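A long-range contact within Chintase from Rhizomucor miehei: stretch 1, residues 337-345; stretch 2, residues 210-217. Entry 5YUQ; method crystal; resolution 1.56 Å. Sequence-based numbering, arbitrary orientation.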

ATOM      1  N   ASP A 337      13.355  -3.390  11.726  1.00 14.36           N
ATOM      2  CA  ASP A 337      14.584  -4.146  11.957  1.00 17.73           C
ATOM      3  C   ASP A 337      14.928  -4.965  10.715  1.00 17.60           C
ATOM      4  O   ASP A 337      16.084  -5.020  10.286  1.00 16.32           O
ATOM      5  CB  ASP A 337      14.441  -5.080  13.172  1.00 15.32           C
ATOM      6  CG  ASP A 337      14.248  -4.333  14.488  1.00 19.69           C
ATOM      7  OD1 ASP A 337      14.641  -3.155  14.602  1.00 21.06           O
ATOM      8  OD2 ASP A 337      13.696  -4.950  15.426  1.00 24.69           O
ATOM      9  N   TYR A 338      13.911  -5.595  10.138  1.00 15.61           N
ATOM     10  CA  TYR A 338      14.086  -6.357   8.916  1.00 15.76           C
ATOM     11  C   TYR A 338      14.563  -5.474   7.763  1.00 14.92           C
ATOM     12  O   TYR A 338      15.490  -5.832   7.026  1.00 15.31           O
ATOM     13  CB  TYR A 338      12.774  -7.046   8.529  1.00 15.29           C
ATOM     14  CG  TYR A 338      12.880  -7.751   7.202  1.00 13.33           C
ATOM     15  CD1 TYR A 338      13.365  -9.047   7.122  1.00 16.75           C
ATOM     16  CD2 TYR A 338      12.512  -7.115   6.020  1.00 15.43           C
ATOM     17  CE1 TYR A 338      13.483  -9.700   5.891  1.00 16.51           C
ATOM     18  CE2 TYR A 338      12.621  -7.754   4.797  1.00 15.83           C
ATOM     19  CZ  TYR A 338      13.106  -9.042   4.740  1.00 19.81           C
ATOM     20  OH  TYR A 338      13.221  -9.663   3.521  1.00 16.76           O
ATOM     21  N   ALA A 339      13.916  -4.329   7.595  1.00 14.62           N
ATOM     22  CA  ALA A 339      14.254  -3.429   6.504  1.00 16.02           C
ATOM     23  C   ALA A 339      15.702  -2.957   6.616  1.00 17.78           C
ATOM     24  O   ALA A 339      16.414  -2.884   5.613  1.00 15.79           O
ATOM     25  CB  ALA A 339      13.308  -2.242   6.479  1.00 14.56           C
ATOM     26  N   LYS A 340      16.137  -2.649   7.833  1.00 16.08           N
ATOM     27  CA  LYS A 340      17.515  -2.205   8.036  1.00 17.54           C
ATOM     28  C   LYS A 340      18.521  -3.324   7.757  1.00 18.94           C
ATOM     29  O   LYS A 340      19.567  -3.087   7.144  1.00 17.37           O
ATOM     30  CB  LYS A 340      17.684  -1.621   9.445  1.00 19.11           C
ATOM     31  CG  LYS A 340      16.862  -0.360   9.670  1.00 16.72           C
ATOM     32  CD  LYS A 340      16.919   0.107  11.123  1.00 21.67           C
ATOM     33  CE  LYS A 340      18.318   0.548  11.522  1.00 36.44           C
ATOM     34  NZ  LYS A 340      18.651   1.891  10.981  1.00 39.18           N
ATOM     35  N   LYS A 341      18.196  -4.539   8.189  1.00 15.86           N
ATOM     36  CA  LYS A 341      19.063  -5.697   7.973  1.00 17.04           C
ATOM     37  C   LYS A 341      19.222  -6.022   6.492  1.00 19.46           C
ATOM     38  O   LYS A 341      20.301  -6.420   6.039  1.00 20.50           O
ATOM     39  CB  LYS A 341      18.509  -6.921   8.714  1.00 22.05           C
ATOM     40  CG  LYS A 341      19.305  -8.192   8.492  1.00 31.37           C
ATOM     41  CD  LYS A 341      18.990  -9.245   9.551  1.00 49.53           C
ATOM     42  CE  LYS A 341      19.588 -10.599   9.177  1.00 52.17           C
ATOM     43  NZ  LYS A 341      19.114 -11.061   7.841  1.00 51.94           N
ATOM     44  N   GLN A 342      18.148  -5.840   5.734  1.00 17.83           N
ATOM     45  CA  GLN A 342      18.170  -6.107   4.303  1.00 17.81           C
ATOM     46  C   GLN A 342      18.752  -4.947   3.509  1.00 19.10           C
ATOM     47  O   GLN A 342      18.908  -5.053   2.295  1.00 20.12           O
ATOM     48  CB  GLN A 342      16.762  -6.412   3.797  1.00 18.32           C
ATOM     49  CG  GLN A 342      16.158  -7.677   4.363  1.00 20.11           C
ATOM     50  CD  GLN A 342      16.937  -8.911   3.975  1.00 25.17           C
ATOM     51  OE1 GLN A 342      17.432  -9.015   2.855  1.00 32.01           O
ATOM     52  NE2 GLN A 342      17.055  -9.856   4.901  1.00 27.95           N
ATOM     53  N   GLY A 343      19.062  -3.843   4.185  1.00 16.20           N
ATOM     54  CA  GLY A 343      19.595  -2.673   3.508  1.00 17.89           C
ATOM     55  C   GLY A 343      18.599  -2.046   2.554  1.00 17.72           C
ATOM     56  O   GLY A 343      18.970  -1.566   1.486  1.00 17.84           O
ATOM     57  N   LEU A 344      17.328  -2.048   2.941  1.00 15.17           N
ATOM     58  CA  LEU A 344      16.288  -1.441   2.115  1.00 14.18           C
ATOM     59  C   LEU A 344      16.424   0.069   2.124  1.00 14.96           C
ATOM     60  O   LEU A 344      17.076   0.640   2.999  1.00 18.80           O
ATOM     61  CB  LEU A 344      14.894  -1.821   2.629  1.00 12.89           C
ATOM     62  CG  LEU A 344      14.584  -3.315   2.679  1.00 13.00           C
ATOM     63  CD1 LEU A 344      13.092  -3.524   2.932  1.00 13.12           C
ATOM     64  CD2 LEU A 344      15.011  -4.017   1.390  1.00 15.33           C
ATOM     65  N   GLY A 345      15.796   0.719   1.151  1.00 13.99           N
ATOM     66  CA  GLY A 345      15.873   2.165   1.048  1.00 14.15           C
ATOM     67  C   GLY A 345      15.046   2.890   2.089  1.00 14.23           C
ATOM     68  O   GLY A 345      15.266   4.077   2.343  1.00 17.83           O
TER
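Stretch 2 210-217: SGNDAVKA

Stretch 2 lies beside stretch 1 as a helix running in nearly the same direction: the two axes cross at -21° and come no closer than 11.6 Å. At that spacing the backbones stay well apart, and side chains fill the space between them. The nearest CA pairs are Tyr338 CA with Asn212 CA, 8.2 Å apart, and Gln342 CA with Val215 CA, 8.7 Å apart, so the register advances by about one turn on each side.

Ser210, in extended conformation, caps the incoming helix without touching stretch 1. Its OG, with chi1 in p, accepts from Asp213 N at 3.1 Å and donates to Asp213 OD2 at 2.7 Å. The helix then runs from Gly211 through Ala217 and beyond. Gly211 has no side chain; its O lies 4.5 Å from Tyr338 OH, at the margin of the contact.

Asn212 supplies the polar anchor. Its CB points sideways, yet with chi1 in t its OD1 accepts a hydrogen bond from Tyr338 OH at 2.7 Å, giving the hydroxyl of the buried Tyr338 a partner. Asp213 points away and Ala214 sideways, and neither makes contact.

One turn after Gly211, Val215 points toward stretch 1 and packs against two residues. Its CG2 sits at the edge of the Tyr338 ring, 4.1 Å from CE2, while its CG1 lies 3.9 Å from CD2 of Leu344, which follows the Schellman turn at Gly343.

Lys216 starts out sideways, but its end comes nearer: CE lies 3.7 Å from Gln342 OE1 and 3.9 Å from Tyr338 OH, and NZ gives a weak hydrogen bond to Asn212 OD1 at 3.2 Å. Ala217 is out of reach. The rule to read here is economical: Tyr338 carries the largest share of stretch 1's covered area, with an amide oxygen for its hydroxyl and a valine at its ring edge, Leu344 adds a second apolar contact to that valine, and just 243 Å² is buried in all.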

ATOM      1  N   SER A 210       4.729 -12.377   1.889  1.00 15.08           N
ATOM      2  CA  SER A 210       4.954 -11.607   3.096  1.00 15.13           C
ATOM      3  C   SER A 210       5.909 -10.495   2.714  1.00 14.56           C
ATOM      4  O   SER A 210       6.340 -10.415   1.559  1.00 14.86           O
ATOM      5  CB  SER A 210       5.618 -12.474   4.156  1.00 15.92           C
ATOM      6  OG  SER A 210       6.906 -12.897   3.711  1.00 15.84           O
ATOM      7  N   GLY A 211       6.245  -9.642   3.679  1.00 14.57           N
ATOM      8  CA  GLY A 211       7.235  -8.603   3.448  1.00 14.25           C
ATOM      9  C   GLY A 211       8.546  -9.214   2.978  1.00 14.08           C
ATOM     10  O   GLY A 211       9.127  -8.785   1.981  1.00 14.42           O
ATOM     11  N   ASN A 212       9.002 -10.234   3.695  1.00 14.61           N
ATOM     12  CA  ASN A 212      10.244 -10.909   3.348  1.00 15.69           C
ATOM     13  C   ASN A 212      10.207 -11.547   1.967  1.00 17.38           C
ATOM     14  O   ASN A 212      11.124 -11.362   1.172  1.00 15.49           O
ATOM     15  CB  ASN A 212      10.600 -11.953   4.412  1.00 16.54           C
ATOM     16  CG  ASN A 212      11.797 -12.801   4.017  1.00 15.89           C
ATOM     17  OD1 ASN A 212      12.911 -12.292   3.868  1.00 16.89           O
ATOM     18  ND2 ASN A 212      11.574 -14.102   3.860  1.00 16.26           N
ATOM     19  N   ASP A 213       9.150 -12.299   1.671  1.00 15.00           N
ATOM     20  CA  ASP A 213       9.054 -12.964   0.372  1.00 17.22           C
ATOM     21  C   ASP A 213       8.983 -11.950  -0.761  1.00 16.25           C
ATOM     22  O   ASP A 213       9.581 -12.141  -1.823  1.00 14.41           O
ATOM     23  CB  ASP A 213       7.837 -13.892   0.332  1.00 17.36           C
ATOM     24  CG  ASP A 213       7.996 -15.092   1.236  1.00 18.96           C
ATOM     25  OD1 ASP A 213       8.727 -16.030   0.859  1.00 22.33           O
ATOM     26  OD2 ASP A 213       7.385 -15.105   2.322  1.00 18.38           O
ATOM     27  N   ALA A 214       8.266 -10.858  -0.523  1.00 13.37           N
ATOM     28  CA  ALA A 214       8.143  -9.807  -1.526  1.00 13.34           C
ATOM     29  C   ALA A 214       9.493  -9.145  -1.804  1.00 14.66           C
ATOM     30  O   ALA A 214       9.876  -8.955  -2.963  1.00 15.00           O
ATOM     31  CB  ALA A 214       7.121  -8.762  -1.069  1.00 14.51           C
ATOM     32  N   VAL A 215      10.205  -8.784  -0.742  1.00 13.93           N
ATOM     33  CA  VAL A 215      11.514  -8.165  -0.885  1.00 12.79           C
ATOM     34  C   VAL A 215      12.437  -9.103  -1.641  1.00 14.62           C
ATOM     35  O   VAL A 215      13.119  -8.684  -2.581  1.00 15.15           O
ATOM     36  CB  VAL A 215      12.102  -7.802   0.495  1.00 12.79           C
ATOM     37  CG1 VAL A 215      13.597  -7.560   0.405  1.00 15.56           C
ATOM     38  CG2 VAL A 215      11.391  -6.583   1.052  1.00 15.24           C
ATOM     39  N   LYS A 216      12.432 -10.379  -1.269  1.00 15.70           N
ATOM     40  CA  LYS A 216      13.302 -11.342  -1.942  1.00 14.78           C
ATOM     41  C   LYS A 216      12.926 -11.485  -3.408  1.00 17.36           C
ATOM     42  O   LYS A 216      13.804 -11.583  -4.264  1.00 16.06           O
ATOM     43  CB  LYS A 216      13.269 -12.713  -1.264  1.00 18.48           C
ATOM     44  CG  LYS A 216      13.806 -12.728   0.157  1.00 23.50           C
ATOM     45  CD  LYS A 216      15.171 -12.096   0.258  1.00 34.59           C
ATOM     46  CE  LYS A 216      15.671 -12.102   1.697  1.00 41.17           C
ATOM     47  NZ  LYS A 216      15.512 -13.448   2.312  1.00 42.36           N
ATOM     48  N   ALA A 217      11.630 -11.485  -3.703  1.00 14.84           N
ATOM     49  CA  ALA A 217      11.181 -11.631  -5.083  1.00 13.97           C
ATOM     50  C   ALA A 217      11.596 -10.440  -5.937  1.00 15.46           C
ATOM     51  O   ALA A 217      12.037 -10.608  -7.073  1.00 16.61           O
ATOM     52  CB  ALA A 217       9.674 -11.828  -5.145  1.00 14.82           C
TER